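Alpha/beta hydrolase fold protein (Chitinophaga pinensis, PDB 4PW0) probably acts as a serine-type hydrolase of the alpha/beta hydrolase superfamily, although its natural substrate is not known. Local coordinates at residues A[138-144]-A[210-216]; A[143-147]-A[204-208]; A[146-152]-A[234-238]. All blocks are in the same frame, centred on the assembly; numbering follows the deposited sequence.

Contact 1 of 3, residues A[138-144]-A[210-216]; sequences QGVKVLH and WGKKTPS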
ATOM      1  N   GLN A 138      -6.125 -20.094  -3.559  1.00 17.87           N
ATOM      2  CA  GLN A 138      -6.672 -21.296  -4.150  1.00 17.53           C
ATOM      3  C   GLN A 138      -8.174 -21.135  -4.407  1.00 17.46           C
ATOM      4  O   GLN A 138      -8.900 -20.556  -3.611  1.00 19.16           O
ATOM      5  CB  GLN A 138      -6.518 -22.494  -3.226  1.00 18.36           C
ATOM      6  CG  GLN A 138      -5.120 -22.986  -2.990  1.00 19.37           C
ATOM      7  CD  GLN A 138      -5.078 -24.179  -2.079  1.00 21.28           C
ATOM      8  OE1 GLN A 138      -5.770 -24.206  -1.066  1.00 21.26           O
ATOM      9  NE2 GLN A 138      -4.245 -25.138  -2.390  1.00 22.41           N
ATOM     10  N   GLY A 139      -8.628 -21.758  -5.490  1.00 16.80           N
ATOM     11  CA  GLY A 139     -10.050 -21.950  -5.725  1.00 18.30           C
ATOM     12  C   GLY A 139     -10.764 -20.871  -6.492  1.00 18.12           C
ATOM     13  O   GLY A 139     -11.961 -20.943  -6.750  1.00 20.71           O
ATOM     14  N   VAL A 140     -10.038 -19.839  -6.911  1.00 17.35           N
ATOM     15  CA  VAL A 140     -10.708 -18.703  -7.524  1.00 18.19           C
ATOM     16  C   VAL A 140     -11.209 -19.005  -8.926  1.00 17.25           C
ATOM     17  O   VAL A 140     -10.504 -19.596  -9.757  1.00 18.06           O
ATOM     18  CB  VAL A 140      -9.777 -17.474  -7.557  1.00 17.56           C
ATOM     19  CG1 VAL A 140      -9.615 -16.909  -6.148  1.00 17.58           C
ATOM     20  CG2 VAL A 140      -8.417 -17.739  -8.228  1.00 18.49           C
ATOM     21  N   LYS A 141     -12.432 -18.558  -9.210  1.00 17.35           N
ATOM     22  CA  LYS A 141     -13.094 -18.850 -10.466  0.60 18.38           C
ATOM     23  C   LYS A 141     -12.393 -18.244 -11.676  1.00 17.33           C
ATOM     24  O   LYS A 141     -12.466 -18.773 -12.779  1.00 18.93           O
ATOM     25  CB  LYS A 141     -14.556 -18.381 -10.395  0.60 21.21           C
ATOM     26  CG  LYS A 141     -15.371 -18.921  -9.229  0.60 31.88           C
ATOM     27  CD  LYS A 141     -15.373 -20.443  -9.136  0.60 37.21           C
ATOM     28  CE  LYS A 141     -16.457 -20.922  -8.185  0.60 36.70           C
ATOM     29  NZ  LYS A 141     -16.171 -22.319  -7.783  0.60 39.82           N
ATOM     30  N   VAL A 142     -11.707 -17.121 -11.498  1.00 16.44           N
ATOM     31  CA  VAL A 142     -11.083 -16.454 -12.642  1.00 17.45           C
ATOM     32  C   VAL A 142     -10.065 -17.384 -13.318  1.00 16.67           C
ATOM     33  O   VAL A 142      -9.871 -17.300 -14.522  1.00 16.90           O
ATOM     34  CB  VAL A 142     -10.426 -15.105 -12.233  1.00 17.50           C
ATOM     35  CG1 VAL A 142      -9.256 -15.319 -11.293  1.00 16.94           C
ATOM     36  CG2 VAL A 142     -10.003 -14.280 -13.445  1.00 18.48           C
ATOM     37  N   LEU A 143      -9.416 -18.258 -12.551  1.00 15.88           N
ATOM     38  CA  LEU A 143      -8.399 -19.120 -13.117  1.00 16.26           C
ATOM     39  C   LEU A 143      -9.010 -20.271 -13.920  1.00 17.78           C
ATOM     40  O   LEU A 143      -8.298 -20.913 -14.666  1.00 18.18           O
ATOM     41  CB  LEU A 143      -7.483 -19.671 -12.034  1.00 17.44           C
ATOM     42  CG  LEU A 143      -6.535 -18.598 -11.456  1.00 16.47           C
ATOM     43  CD1 LEU A 143      -5.779 -19.159 -10.286  1.00 18.24           C
ATOM     44  CD2 LEU A 143      -5.562 -18.050 -12.519  1.00 16.83           C
ATOM     45  N   HIS A 144     -10.324 -20.510 -13.792  1.00 17.72           N
ATOM     46  CA  HIS A 144     -10.935 -21.542 -14.630  1.00 20.04           C
ATOM     47  C   HIS A 144     -10.801 -21.196 -16.094  1.00 21.45           C
ATOM     48  O   HIS A 144     -10.798 -22.090 -16.958  1.00 24.87           O
ATOM     49  CB  HIS A 144     -12.427 -21.707 -14.297  1.00 19.91           C
ATOM     50  CG  HIS A 144     -12.705 -22.123 -12.888  1.00 22.14           C
ATOM     51  ND1 HIS A 144     -13.973 -22.436 -12.448  1.00 30.84           N
ATOM     52  CD2 HIS A 144     -11.902 -22.207 -11.806  1.00 22.69           C
ATOM     53  CE1 HIS A 144     -13.920 -22.746 -11.170  1.00 29.01           C
ATOM     54  NE2 HIS A 144     -12.680 -22.590 -10.750  1.00 25.77           N
ATOM     55  N   TRP A 210      -4.872 -24.681  -9.645  1.00 16.90           N
ATOM     56  CA  TRP A 210      -4.899 -23.871  -8.425  1.00 17.05           C
ATOM     57  C   TRP A 210      -6.288 -23.257  -8.277  1.00 17.19           C
ATOM     58  O   TRP A 210      -6.790 -23.161  -7.156  1.00 18.51           O
ATOM     59  CB  TRP A 210      -3.813 -22.789  -8.496  1.00 16.62           C
ATOM     60  CG  TRP A 210      -3.689 -21.908  -7.298  1.00 16.08           C
ATOM     61  CD1 TRP A 210      -4.161 -20.640  -7.168  1.00 15.88           C
ATOM     62  CD2 TRP A 210      -3.012 -22.202  -6.077  1.00 15.26           C
ATOM     63  NE1 TRP A 210      -3.818 -20.132  -5.944  1.00 15.67           N
ATOM     64  CE2 TRP A 210      -3.086 -21.053  -5.268  1.00 15.79           C
ATOM     65  CE3 TRP A 210      -2.339 -23.314  -5.584  1.00 17.55           C
ATOM     66  CZ2 TRP A 210      -2.486 -20.979  -4.019  1.00 17.25           C
ATOM     67  CZ3 TRP A 210      -1.745 -23.233  -4.337  1.00 16.69           C
ATOM     68  CH2 TRP A 210      -1.811 -22.067  -3.580  1.00 16.84           C
ATOM     69  N   GLY A 211      -6.888 -22.838  -9.393  1.00 17.91           N
ATOM     70  CA  GLY A 211      -8.238 -22.287  -9.359  1.00 18.89           C
ATOM     71  C   GLY A 211      -9.344 -23.324  -9.334  1.00 19.57           C
ATOM     72  O   GLY A 211     -10.368 -23.153  -8.662  1.00 20.23           O
ATOM     73  N   LYS A 212      -9.171 -24.409 -10.079  1.00 18.46           N
ATOM     74  CA  LYS A 212     -10.262 -25.384 -10.184  1.00 20.20           C
ATOM     75  C   LYS A 212     -10.447 -26.247  -8.970  1.00 20.94           C
ATOM     76  O   LYS A 212     -11.591 -26.659  -8.679  1.00 25.69           O
ATOM     77  CB  LYS A 212     -10.038 -26.290 -11.378  1.00 23.64           C
ATOM     78  CG  LYS A 212     -10.218 -25.572 -12.709  1.00 25.73           C
ATOM     79  CD  LYS A 212     -10.073 -26.523 -13.892  1.00 28.18           C
ATOM     80  CE  LYS A 212     -11.279 -27.467 -13.997  1.00 31.15           C
ATOM     81  NZ  LYS A 212     -11.045 -28.475 -15.079  1.00 33.20           N
ATOM     82  N   LYS A 213      -9.368 -26.585  -8.298  1.00 21.38           N
ATOM     83  CA  LYS A 213      -9.436 -27.507  -7.183  1.00 21.30           C
ATOM     84  C   LYS A 213      -9.944 -26.804  -5.931  1.00 22.09           C
ATOM     85  O   LYS A 213      -9.627 -25.657  -5.699  1.00 22.32           O
ATOM     86  CB  LYS A 213      -8.108 -28.204  -6.908  1.00 22.16           C
ATOM     87  CG  LYS A 213      -7.595 -29.071  -8.074  1.00 28.47           C
ATOM     88  CD  LYS A 213      -8.363 -30.344  -8.285  1.00 39.38           C
ATOM     89  CE  LYS A 213      -7.747 -31.219  -9.382  1.00 43.55           C
ATOM     90  NZ  LYS A 213      -6.331 -31.507  -9.055  1.00 52.11           N
ATOM     91  N   THR A 214     -10.724 -27.519  -5.110  1.00 24.37           N
ATOM     92  CA  THR A 214     -11.164 -26.982  -3.858  0.60 25.07           C
ATOM     93  C   THR A 214      -9.947 -26.626  -3.002  1.00 24.29           C
ATOM     94  O   THR A 214      -8.960 -27.371  -2.990  1.00 25.03           O
ATOM     95  CB  THR A 214     -12.001 -28.020  -3.066  0.60 26.11           C
ATOM     96  OG1 THR A 214     -12.843 -28.790  -3.942  0.60 39.73           O
ATOM     97  CG2 THR A 214     -12.818 -27.301  -2.056  0.60 24.44           C
ATOM     98  N   PRO A 215     -10.018 -25.507  -2.244  1.00 24.21           N
ATOM     99  CA  PRO A 215      -8.862 -25.193  -1.387  1.00 23.99           C
ATOM    100  C   PRO A 215      -8.508 -26.348  -0.438  1.00 23.45           C
ATOM    101  O   PRO A 215      -9.408 -27.076   0.083  1.00 26.56           O
ATOM    102  CB  PRO A 215      -9.340 -23.984  -0.608  1.00 25.48           C
ATOM    103  CG  PRO A 215     -10.255 -23.302  -1.555  1.00 25.04           C
ATOM    104  CD  PRO A 215     -11.018 -24.432  -2.196  1.00 25.52           C
ATOM    105  N   SER A 216      -7.218 -26.507  -0.204  1.00 23.76           N
ATOM    106  CA  SER A 216      -6.677 -27.577   0.619  1.00 25.39           C
ATOM    107  C   SER A 216      -6.159 -27.087   1.962  1.00 26.36           C
ATOM    108  O   SER A 216      -5.739 -27.896   2.812  1.00 27.85           O
ATOM    109  CB  SER A 216      -5.576 -28.306  -0.134  1.00 25.82           C
ATOM    110  OG  SER A 216      -4.431 -27.480  -0.419  1.00 25.26           O
TER
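In this alpha/beta hydrolase fold, the region between strands 127-133 and 226-231 is a largely helical insertion, consistent with the cap of the family. Here the loop entering that insertion meets the C-terminal end of helix 197-212 and the turn that leaves it. Gln138 begins the contact and is extended along the departing chain. Its carboxamide makes a paired interaction with Ser216: Ser216 N donates to Gln138 OE1 at 2.9 Å, and Gln138 NE2 donates to Ser216 OG at 3.1 Å. The aliphatic part of the same side chain lies on the indole, with Gln138 CG 3.4 Å from the centroid of the six-membered ring of Trp210, a CH-pi contact over the face. The indole NE1 itself is bonded to Ala136 O, and Trp210 also stacks on Phe114 of helix 111-122.

Gly139 follows with positive phi (90°), and Gly139 N donates to Trp210 O at 2.8 Å, tying the loop to the last turn of the helix. Gly139 CA lies 4.1 Å from Gly211 CA. At Gly139 a CB would be jammed against the preceding carbonyl oxygen, and at Gly211 it would clash, falling 2.4 Å from Leu143 CB. Val140 O, 3.5 Å from Gly211 CA, accepts from Leu143 N at 3.3 Å, and the turn that follows brings Leu143 and His144 back to the helix end. Leu143 CD1 packs against the edge of the indole, 3.8 Å from Trp210 CD1. Last comes the imidazole of His144, whose NE2 donates to Gly211 O at 3.2 Å.

Contact 2 of 3, residues A[143-147]-A[204-208]; sequences LHTFP and LTAIT
This is apolar packing between two parts of the helical insertion that follows strand 127-133: the turn leading into helix 146-154, with the first residues of that helix, lies against the flank of helix 197-212. Residues 143 and 144 have helical backbone angles, and Phe146 N bonds to Leu143 O at 3.1 Å. Thr145 occupies the N-cap position, although its side chain makes no capping bond, and Phe146 and Pro147 form the first residues of the helix. Residues 204-208 are regular helix, with Thr208 N bonded to Leu204 O at 3.1 Å. The backbones come closest at Leu143 and Thr208, whose CA atoms are 5.4 Å apart.

Phe146, with chi1 t and chi2 77°, points toward the second helix and presents a ring face to Ile207, whose CG2 lies 3.6 Å from the ring centroid and 8° off the normal, a CH-pi contact. Phe146 CE2 approaches Leu204 CG to 4.0 Å, and the ring edge meets Thr208 OG1, 3.7 Å from Phe146 CD2. Phe45 joins this cluster, edge-to-face on Phe146 and touching Leu204 and Ile207. Leu143 (chi1 m, chi2 t) sets its CD2 3.9 Å from Ile207 CG2 and its CD1 3.7 Å from Ile207 O. Pro147 CG lies 4.1 Å from Leu204 CD2 and 3.4 Å from Thr208 OG1.

With chi1 m, Thr208 turns its hydroxyl back along its own helix, OG1 donating to Leu204 O at 2.8 Å. The hydroxyl proton is thus used within its own helix, and the interface itself rests on shape and van der Waals contact.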
ATOM      1  N   LEU A 143      -9.416 -18.258 -12.551  1.00 15.88           N
ATOM      2  CA  LEU A 143      -8.399 -19.120 -13.117  1.00 16.26           C
ATOM      3  C   LEU A 143      -9.010 -20.271 -13.920  1.00 17.78           C
ATOM      4  O   LEU A 143      -8.298 -20.913 -14.666  1.00 18.18           O
ATOM      5  CB  LEU A 143      -7.483 -19.671 -12.034  1.00 17.44           C
ATOM      6  CG  LEU A 143      -6.535 -18.598 -11.456  1.00 16.47           C
ATOM      7  CD1 LEU A 143      -5.779 -19.159 -10.286  1.00 18.24           C
ATOM      8  CD2 LEU A 143      -5.562 -18.050 -12.519  1.00 16.83           C
ATOM      9  N   HIS A 144     -10.324 -20.510 -13.792  1.00 17.72           N
ATOM     10  CA  HIS A 144     -10.935 -21.542 -14.630  1.00 20.04           C
ATOM     11  C   HIS A 144     -10.801 -21.196 -16.094  1.00 21.45           C
ATOM     12  O   HIS A 144     -10.798 -22.090 -16.958  1.00 24.87           O
ATOM     13  CB  HIS A 144     -12.427 -21.707 -14.297  1.00 19.91           C
ATOM     14  CG  HIS A 144     -12.705 -22.123 -12.888  1.00 22.14           C
ATOM     15  ND1 HIS A 144     -13.973 -22.436 -12.448  1.00 30.84           N
ATOM     16  CD2 HIS A 144     -11.902 -22.207 -11.806  1.00 22.69           C
ATOM     17  CE1 HIS A 144     -13.920 -22.746 -11.170  1.00 29.01           C
ATOM     18  NE2 HIS A 144     -12.680 -22.590 -10.750  1.00 25.77           N
ATOM     19  N   THR A 145     -10.702 -19.910 -16.402  1.00 18.26           N
ATOM     20  CA  THR A 145     -10.540 -19.443 -17.775  1.00 21.56           C
ATOM     21  C   THR A 145      -9.137 -19.012 -18.163  1.00 18.24           C
ATOM     22  O   THR A 145      -8.908 -18.425 -19.210  1.00 19.10           O
ATOM     23  CB  THR A 145     -11.540 -18.379 -18.133  1.00 27.66           C
ATOM     24  OG1 THR A 145     -11.416 -17.293 -17.253  1.00 29.40           O
ATOM     25  CG2 THR A 145     -13.008 -19.004 -18.159  1.00 34.19           C
ATOM     26  N   PHE A 146      -8.182 -19.363 -17.311  1.00 17.04           N
ATOM     27  CA  PHE A 146      -6.783 -19.091 -17.603  1.00 16.82           C
ATOM     28  C   PHE A 146      -6.350 -19.687 -18.948  1.00 16.85           C
ATOM     29  O   PHE A 146      -5.684 -18.996 -19.697  1.00 16.47           O
ATOM     30  CB  PHE A 146      -5.878 -19.572 -16.447  1.00 18.01           C
ATOM     31  CG  PHE A 146      -4.441 -19.366 -16.707  1.00 17.15           C
ATOM     32  CD1 PHE A 146      -3.906 -18.134 -16.577  1.00 18.90           C
ATOM     33  CD2 PHE A 146      -3.589 -20.428 -17.041  1.00 17.59           C
ATOM     34  CE1 PHE A 146      -2.571 -17.912 -16.797  1.00 19.63           C
ATOM     35  CE2 PHE A 146      -2.254 -20.204 -17.252  1.00 17.90           C
ATOM     36  CZ  PHE A 146      -1.739 -18.933 -17.150  1.00 18.80           C
ATOM     37  N   PRO A 147      -6.755 -20.942 -19.263  1.00 17.32           N
ATOM     38  CA  PRO A 147      -6.351 -21.432 -20.592  1.00 17.90           C
ATOM     39  C   PRO A 147      -6.841 -20.570 -21.752  1.00 18.47           C
ATOM     40  O   PRO A 147      -6.102 -20.400 -22.723  1.00 19.22           O
ATOM     41  CB  PRO A 147      -6.941 -22.857 -20.632  1.00 20.15           C
ATOM     42  CG  PRO A 147      -7.002 -23.277 -19.204  1.00 20.52           C
ATOM     43  CD  PRO A 147      -7.433 -21.988 -18.489  1.00 18.27           C
ATOM     44  N   LEU A 204       0.898 -24.277 -17.081  1.00 15.18           N
ATOM     45  CA  LEU A 204      -0.480 -23.936 -17.456  1.00 15.02           C
ATOM     46  C   LEU A 204      -1.463 -24.839 -16.732  1.00 15.87           C
ATOM     47  O   LEU A 204      -2.493 -24.367 -16.195  1.00 15.63           O
ATOM     48  CB  LEU A 204      -0.667 -23.980 -18.984  1.00 15.76           C
ATOM     49  CG  LEU A 204      -1.981 -23.442 -19.536  1.00 17.44           C
ATOM     50  CD1 LEU A 204      -1.799 -22.930 -20.950  1.00 22.25           C
ATOM     51  CD2 LEU A 204      -3.059 -24.490 -19.545  1.00 20.30           C
ATOM     52  N   THR A 205      -1.128 -26.115 -16.645  1.00 16.40           N
ATOM     53  CA  THR A 205      -1.948 -27.061 -15.911  1.00 17.27           C
ATOM     54  C   THR A 205      -2.035 -26.694 -14.414  1.00 16.02           C
ATOM     55  O   THR A 205      -3.115 -26.655 -13.809  1.00 17.37           O
ATOM     56  CB  THR A 205      -1.396 -28.497 -16.066  1.00 17.51           C
ATOM     57  OG1 THR A 205      -1.298 -28.787 -17.456  1.00 18.37           O
ATOM     58  CG2 THR A 205      -2.318 -29.501 -15.404  1.00 19.33           C
ATOM     59  N   ALA A 206      -0.872 -26.403 -13.819  1.00 15.77           N
ATOM     60  CA  ALA A 206      -0.775 -26.095 -12.410  1.00 15.75           C
ATOM     61  C   ALA A 206      -1.577 -24.828 -12.051  1.00 15.84           C
ATOM     62  O   ALA A 206      -2.264 -24.793 -10.996  1.00 17.33           O
ATOM     63  CB  ALA A 206       0.671 -25.955 -11.986  1.00 17.83           C
ATOM     64  N   ILE A 207      -1.489 -23.812 -12.901  1.00 14.84           N
ATOM     65  CA  ILE A 207      -2.159 -22.559 -12.614  1.00 15.16           C
ATOM     66  C   ILE A 207      -3.670 -22.738 -12.710  1.00 15.89           C
ATOM     67  O   ILE A 207      -4.441 -22.278 -11.850  1.00 16.87           O
ATOM     68  CB  ILE A 207      -1.679 -21.477 -13.572  1.00 16.01           C
ATOM     69  CG1 ILE A 207      -0.242 -21.103 -13.263  1.00 15.36           C
ATOM     70  CG2 ILE A 207      -2.564 -20.249 -13.528  1.00 15.85           C
ATOM     71  CD1 ILE A 207       0.445 -20.376 -14.392  1.00 16.69           C
ATOM     72  N   THR A 208      -4.112 -23.435 -13.738  1.00 15.70           N
ATOM     73  CA  THR A 208      -5.547 -23.682 -13.899  1.00 16.66           C
ATOM     74  C   THR A 208      -6.096 -24.462 -12.708  1.00 17.81           C
ATOM     75  O   THR A 208      -7.165 -24.120 -12.162  1.00 18.25           O
ATOM     76  CB  THR A 208      -5.799 -24.437 -15.237  1.00 16.98           C
ATOM     77  OG1 THR A 208      -5.251 -23.677 -16.338  1.00 17.67           O
ATOM     78  CG2 THR A 208      -7.301 -24.608 -15.473  1.00 17.87           C
TER

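Contact 3 of 3, residues A[146-152]-A[234-238]; sequences FPDLIAR and DEMMD
Asp234, the probable acid of a Ser-His-Asp triad, lies in the loop that follows strand 226-231, and this contact packs helix 146-154 against that loop. Asp234 OD1 forms an Asx motif, accepting from Met237 N at 3.0 Å and weakly from Met236 N at 2.9 Å, while Asp234 OD2 accepts from His262 ND1, as expected of a charge relay. Asp238 N closes the turn on Asp234 O at 2.8 Å. Across the contact the residues 146-152 are regular helix, closest at Phe146 and Met236 (CA to CA 6.7 Å). Met236, a selenomethionine with chi angles t, t, m, makes an oblique Met-aromatic contact: its SE is 3.8 Å from Phe146 CE1. Leu149 (t, p) sets CD2 3.7 Å from Met236 CB and CD1 3.8 Å from Glu235 CD. At the exposed edge, Arg152 NH1 and Glu235 OE2 form a 2.7 Å salt bridge. Helix 158-166 borders the contact through Phe164 and Ile165, and helix 197-212 packs on Phe146.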
ATOM      1  N   PHE A 146      -8.182 -19.363 -17.311  1.00 17.04           N
ATOM      2  CA  PHE A 146      -6.783 -19.091 -17.603  1.00 16.82           C
ATOM      3  C   PHE A 146      -6.350 -19.687 -18.948  1.00 16.85           C
ATOM      4  O   PHE A 146      -5.684 -18.996 -19.697  1.00 16.47           O
ATOM      5  CB  PHE A 146      -5.878 -19.572 -16.447  1.00 18.01           C
ATOM      6  CG  PHE A 146      -4.441 -19.366 -16.707  1.00 17.15           C
ATOM      7  CD1 PHE A 146      -3.906 -18.134 -16.577  1.00 18.90           C
ATOM      8  CD2 PHE A 146      -3.589 -20.428 -17.041  1.00 17.59           C
ATOM      9  CE1 PHE A 146      -2.571 -17.912 -16.797  1.00 19.63           C
ATOM     10  CE2 PHE A 146      -2.254 -20.204 -17.252  1.00 17.90           C
ATOM     11  CZ  PHE A 146      -1.739 -18.933 -17.150  1.00 18.80           C
ATOM     12  N   PRO A 147      -6.755 -20.942 -19.263  1.00 17.32           N
ATOM     13  CA  PRO A 147      -6.351 -21.432 -20.592  1.00 17.90           C
ATOM     14  C   PRO A 147      -6.841 -20.570 -21.752  1.00 18.47           C
ATOM     15  O   PRO A 147      -6.102 -20.400 -22.723  1.00 19.22           O
ATOM     16  CB  PRO A 147      -6.941 -22.857 -20.632  1.00 20.15           C
ATOM     17  CG  PRO A 147      -7.002 -23.277 -19.204  1.00 20.52           C
ATOM     18  CD  PRO A 147      -7.433 -21.988 -18.489  1.00 18.27           C
ATOM     19  N   ASP A 148      -8.056 -20.040 -21.673  1.00 18.05           N
ATOM     20  CA  ASP A 148      -8.548 -19.155 -22.730  1.00 17.86           C
ATOM     21  C   ASP A 148      -7.820 -17.826 -22.752  1.00 16.86           C
ATOM     22  O   ASP A 148      -7.664 -17.239 -23.835  1.00 18.42           O
ATOM     23  CB  ASP A 148     -10.041 -18.999 -22.683  1.00 19.70           C
ATOM     24  CG  ASP A 148     -10.766 -20.267 -23.166  1.00 21.51           C
ATOM     25  OD1 ASP A 148     -10.252 -20.904 -24.104  1.00 24.15           O
ATOM     26  OD2 ASP A 148     -11.789 -20.656 -22.596  1.00 27.47           O
ATOM     27  N   LEU A 149      -7.357 -17.334 -21.597  1.00 16.35           N
ATOM     28  CA  LEU A 149      -6.562 -16.099 -21.598  1.00 16.45           C
ATOM     29  C   LEU A 149      -5.269 -16.329 -22.369  1.00 16.81           C
ATOM     30  O   LEU A 149      -4.845 -15.505 -23.179  1.00 17.54           O
ATOM     31  CB  LEU A 149      -6.293 -15.673 -20.167  1.00 16.97           C
ATOM     32  CG  LEU A 149      -5.494 -14.395 -20.024  1.00 18.60           C
ATOM     33  CD1 LEU A 149      -6.271 -13.180 -20.456  1.00 23.60           C
ATOM     34  CD2 LEU A 149      -4.967 -14.292 -18.597  1.00 22.79           C
ATOM     35  N   ILE A 150      -4.666 -17.478 -22.121  1.00 17.94           N
ATOM     36  CA  ILE A 150      -3.420 -17.813 -22.797  1.00 20.39           C
ATOM     37  C   ILE A 150      -3.691 -18.062 -24.296  1.00 20.08           C
ATOM     38  O   ILE A 150      -2.897 -17.633 -25.126  1.00 24.18           O
ATOM     39  CB  ILE A 150      -2.739 -19.016 -22.115  1.00 19.39           C
ATOM     40  CG1 ILE A 150      -2.375 -18.622 -20.655  1.00 20.14           C
ATOM     41  CG2 ILE A 150      -1.531 -19.517 -22.932  1.00 22.79           C
ATOM     42  CD1 ILE A 150      -1.648 -17.305 -20.474  1.00 20.13           C
ATOM     43  N   ALA A 151      -4.811 -18.678 -24.640  1.00 19.72           N
ATOM     44  CA  ALA A 151      -5.170 -18.871 -26.076  1.00 18.08           C
ATOM     45  C   ALA A 151      -5.275 -17.509 -26.786  1.00 21.77           C
ATOM     46  O   ALA A 151      -4.871 -17.391 -27.936  1.00 24.00           O
ATOM     47  CB  ALA A 151      -6.441 -19.661 -26.210  1.00 23.73           C
ATOM     48  N   ARG A 152      -5.762 -16.455 -26.111  1.00 18.71           N
ATOM     49  CA  ARG A 152      -5.818 -15.105 -26.689  0.60 18.36           C
ATOM     50  C   ARG A 152      -4.417 -14.501 -26.808  1.00 19.43           C
ATOM     51  O   ARG A 152      -4.042 -13.918 -27.842  1.00 21.17           O
ATOM     52  CB  ARG A 152      -6.710 -14.173 -25.854  0.60 18.82           C
ATOM     53  CG  ARG A 152      -8.182 -14.484 -25.825  0.60 25.00           C
ATOM     54  CD  ARG A 152      -8.874 -13.600 -24.770  0.60 26.47           C
ATOM     55  NE  ARG A 152      -8.831 -12.151 -25.006  0.60 31.62           N
ATOM     56  CZ  ARG A 152      -8.974 -11.209 -24.051  0.60 26.68           C
ATOM     57  NH1 ARG A 152      -9.127 -11.527 -22.743  0.60 30.05           N
ATOM     58  NH2 ARG A 152      -8.934  -9.926 -24.395  0.60 35.52           N
ATOM     59  N   ASP A 234      -5.805  -6.565 -12.797  1.00 13.86           N
ATOM     60  CA  ASP A 234      -5.109  -7.783 -13.192  1.00 13.95           C
ATOM     61  C   ASP A 234      -6.188  -8.727 -13.775  1.00 14.52           C
ATOM     62  O   ASP A 234      -7.002  -9.290 -13.056  1.00 15.35           O
ATOM     63  CB  ASP A 234      -4.388  -8.422 -12.008  1.00 14.29           C
ATOM     64  CG  ASP A 234      -3.686  -9.698 -12.352  1.00 13.76           C
ATOM     65  OD1 ASP A 234      -4.026 -10.342 -13.351  1.00 14.23           O
ATOM     66  OD2 ASP A 234      -2.755 -10.087 -11.567  1.00 13.83           O
ATOM     67  N   GLU A 235      -6.214  -8.818 -15.109  1.00 14.35           N
ATOM     68  CA  GLU A 235      -7.169  -9.675 -15.830  0.60 15.74           C
ATOM     69  C   GLU A 235      -7.021 -11.170 -15.530  1.00 15.37           C
ATOM     70  O   GLU A 235      -7.996 -11.940 -15.570  1.00 18.65           O
ATOM     71  CB  GLU A 235      -7.022  -9.465 -17.365  0.60 16.89           C
ATOM     72  CG  GLU A 235      -8.015 -10.276 -18.188  0.60 21.69           C
ATOM     73  CD  GLU A 235      -8.114  -9.970 -19.686  0.60 24.80           C
ATOM     74  OE1 GLU A 235      -7.195  -9.384 -20.311  0.60 21.59           O
ATOM     75  OE2 GLU A 235      -9.177 -10.363 -20.253  0.60 26.96           O
HETATM   76  N   MSE A 236      -5.781 -11.608 -15.300  1.00 14.32           N
HETATM   77  CA  MSE A 236      -5.494 -13.011 -15.071  1.00 14.31           C
HETATM   78  C   MSE A 236      -6.000 -13.483 -13.714  1.00 14.80           C
HETATM   79  O   MSE A 236      -6.510 -14.595 -13.591  1.00 15.86           O
HETATM   80  CB  MSE A 236      -3.964 -13.193 -15.178  1.00 15.28           C
HETATM   81  CG  MSE A 236      -3.525 -14.633 -14.970  1.00 15.98           C
HETATM   82 SE   MSE A 236      -1.578 -14.800 -14.939  0.65 16.80          SE
HETATM   83  CE  MSE A 236      -1.224 -14.178 -16.736  1.00 19.15           C
HETATM   84  N   MSE A 237      -5.778 -12.646 -12.686  1.00 14.52           N
HETATM   85  CA  MSE A 237      -5.969 -13.055 -11.302  1.00 13.88           C
HETATM   86  C   MSE A 237      -7.171 -12.403 -10.628  1.00 14.28           C
HETATM   87  O   MSE A 237      -7.564 -12.892  -9.560  1.00 14.78           O
HETATM   88  CB  MSE A 237      -4.742 -12.668 -10.488  1.00 13.87           C
HETATM   89  CG  MSE A 237      -3.443 -13.316 -10.948  1.00 15.02           C
HETATM   90 SE   MSE A 237      -3.458 -15.245 -10.598  0.65 16.00          SE
HETATM   91  CE  MSE A 237      -1.676 -15.633 -11.246  1.00 16.19           C
ATOM     92  N   ASP A 238      -7.687 -11.316 -11.218  1.00 13.84           N
ATOM     93  CA  ASP A 238      -8.756 -10.412 -10.688  1.00 15.11           C
ATOM     94  C   ASP A 238      -8.156  -9.619  -9.501  1.00 13.52           C
ATOM     95  O   ASP A 238      -7.852 -10.197  -8.454  1.00 14.66           O
ATOM     96  CB  ASP A 238     -10.033 -11.186 -10.297  1.00 14.99           C
ATOM     97  CG  ASP A 238     -11.196 -10.271  -9.940  1.00 17.93           C
ATOM     98  OD1 ASP A 238     -10.995  -9.075  -9.657  1.00 17.33           O
ATOM     99  OD2 ASP A 238     -12.353 -10.764 -10.018  1.00 22.65           O
TER

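In the fold
All three contacts lie on the same side of the chain's centre. Their first segments overlap or follow one another along residues 138-152, while the partners lie at 210-216, 204-208 and 234-238, so that contacts 1 and 3 alternate along the chain. Contacts 1 and 2, with centres about 9 Å apart, share Leu143 and His144 and both use helix 197-212. The centre of contact 3 lies about 8 Å from that of contact 2 and about 14 Å from that of contact 1; it shares Phe146 and Pro147 with contact 2. Leu143 CD2, part of contacts 1 and 2, packs on Met236 O of contact 3 at 3.7 Å. The helical insertion is thereby packed directly against the loop carrying the probable triad acid.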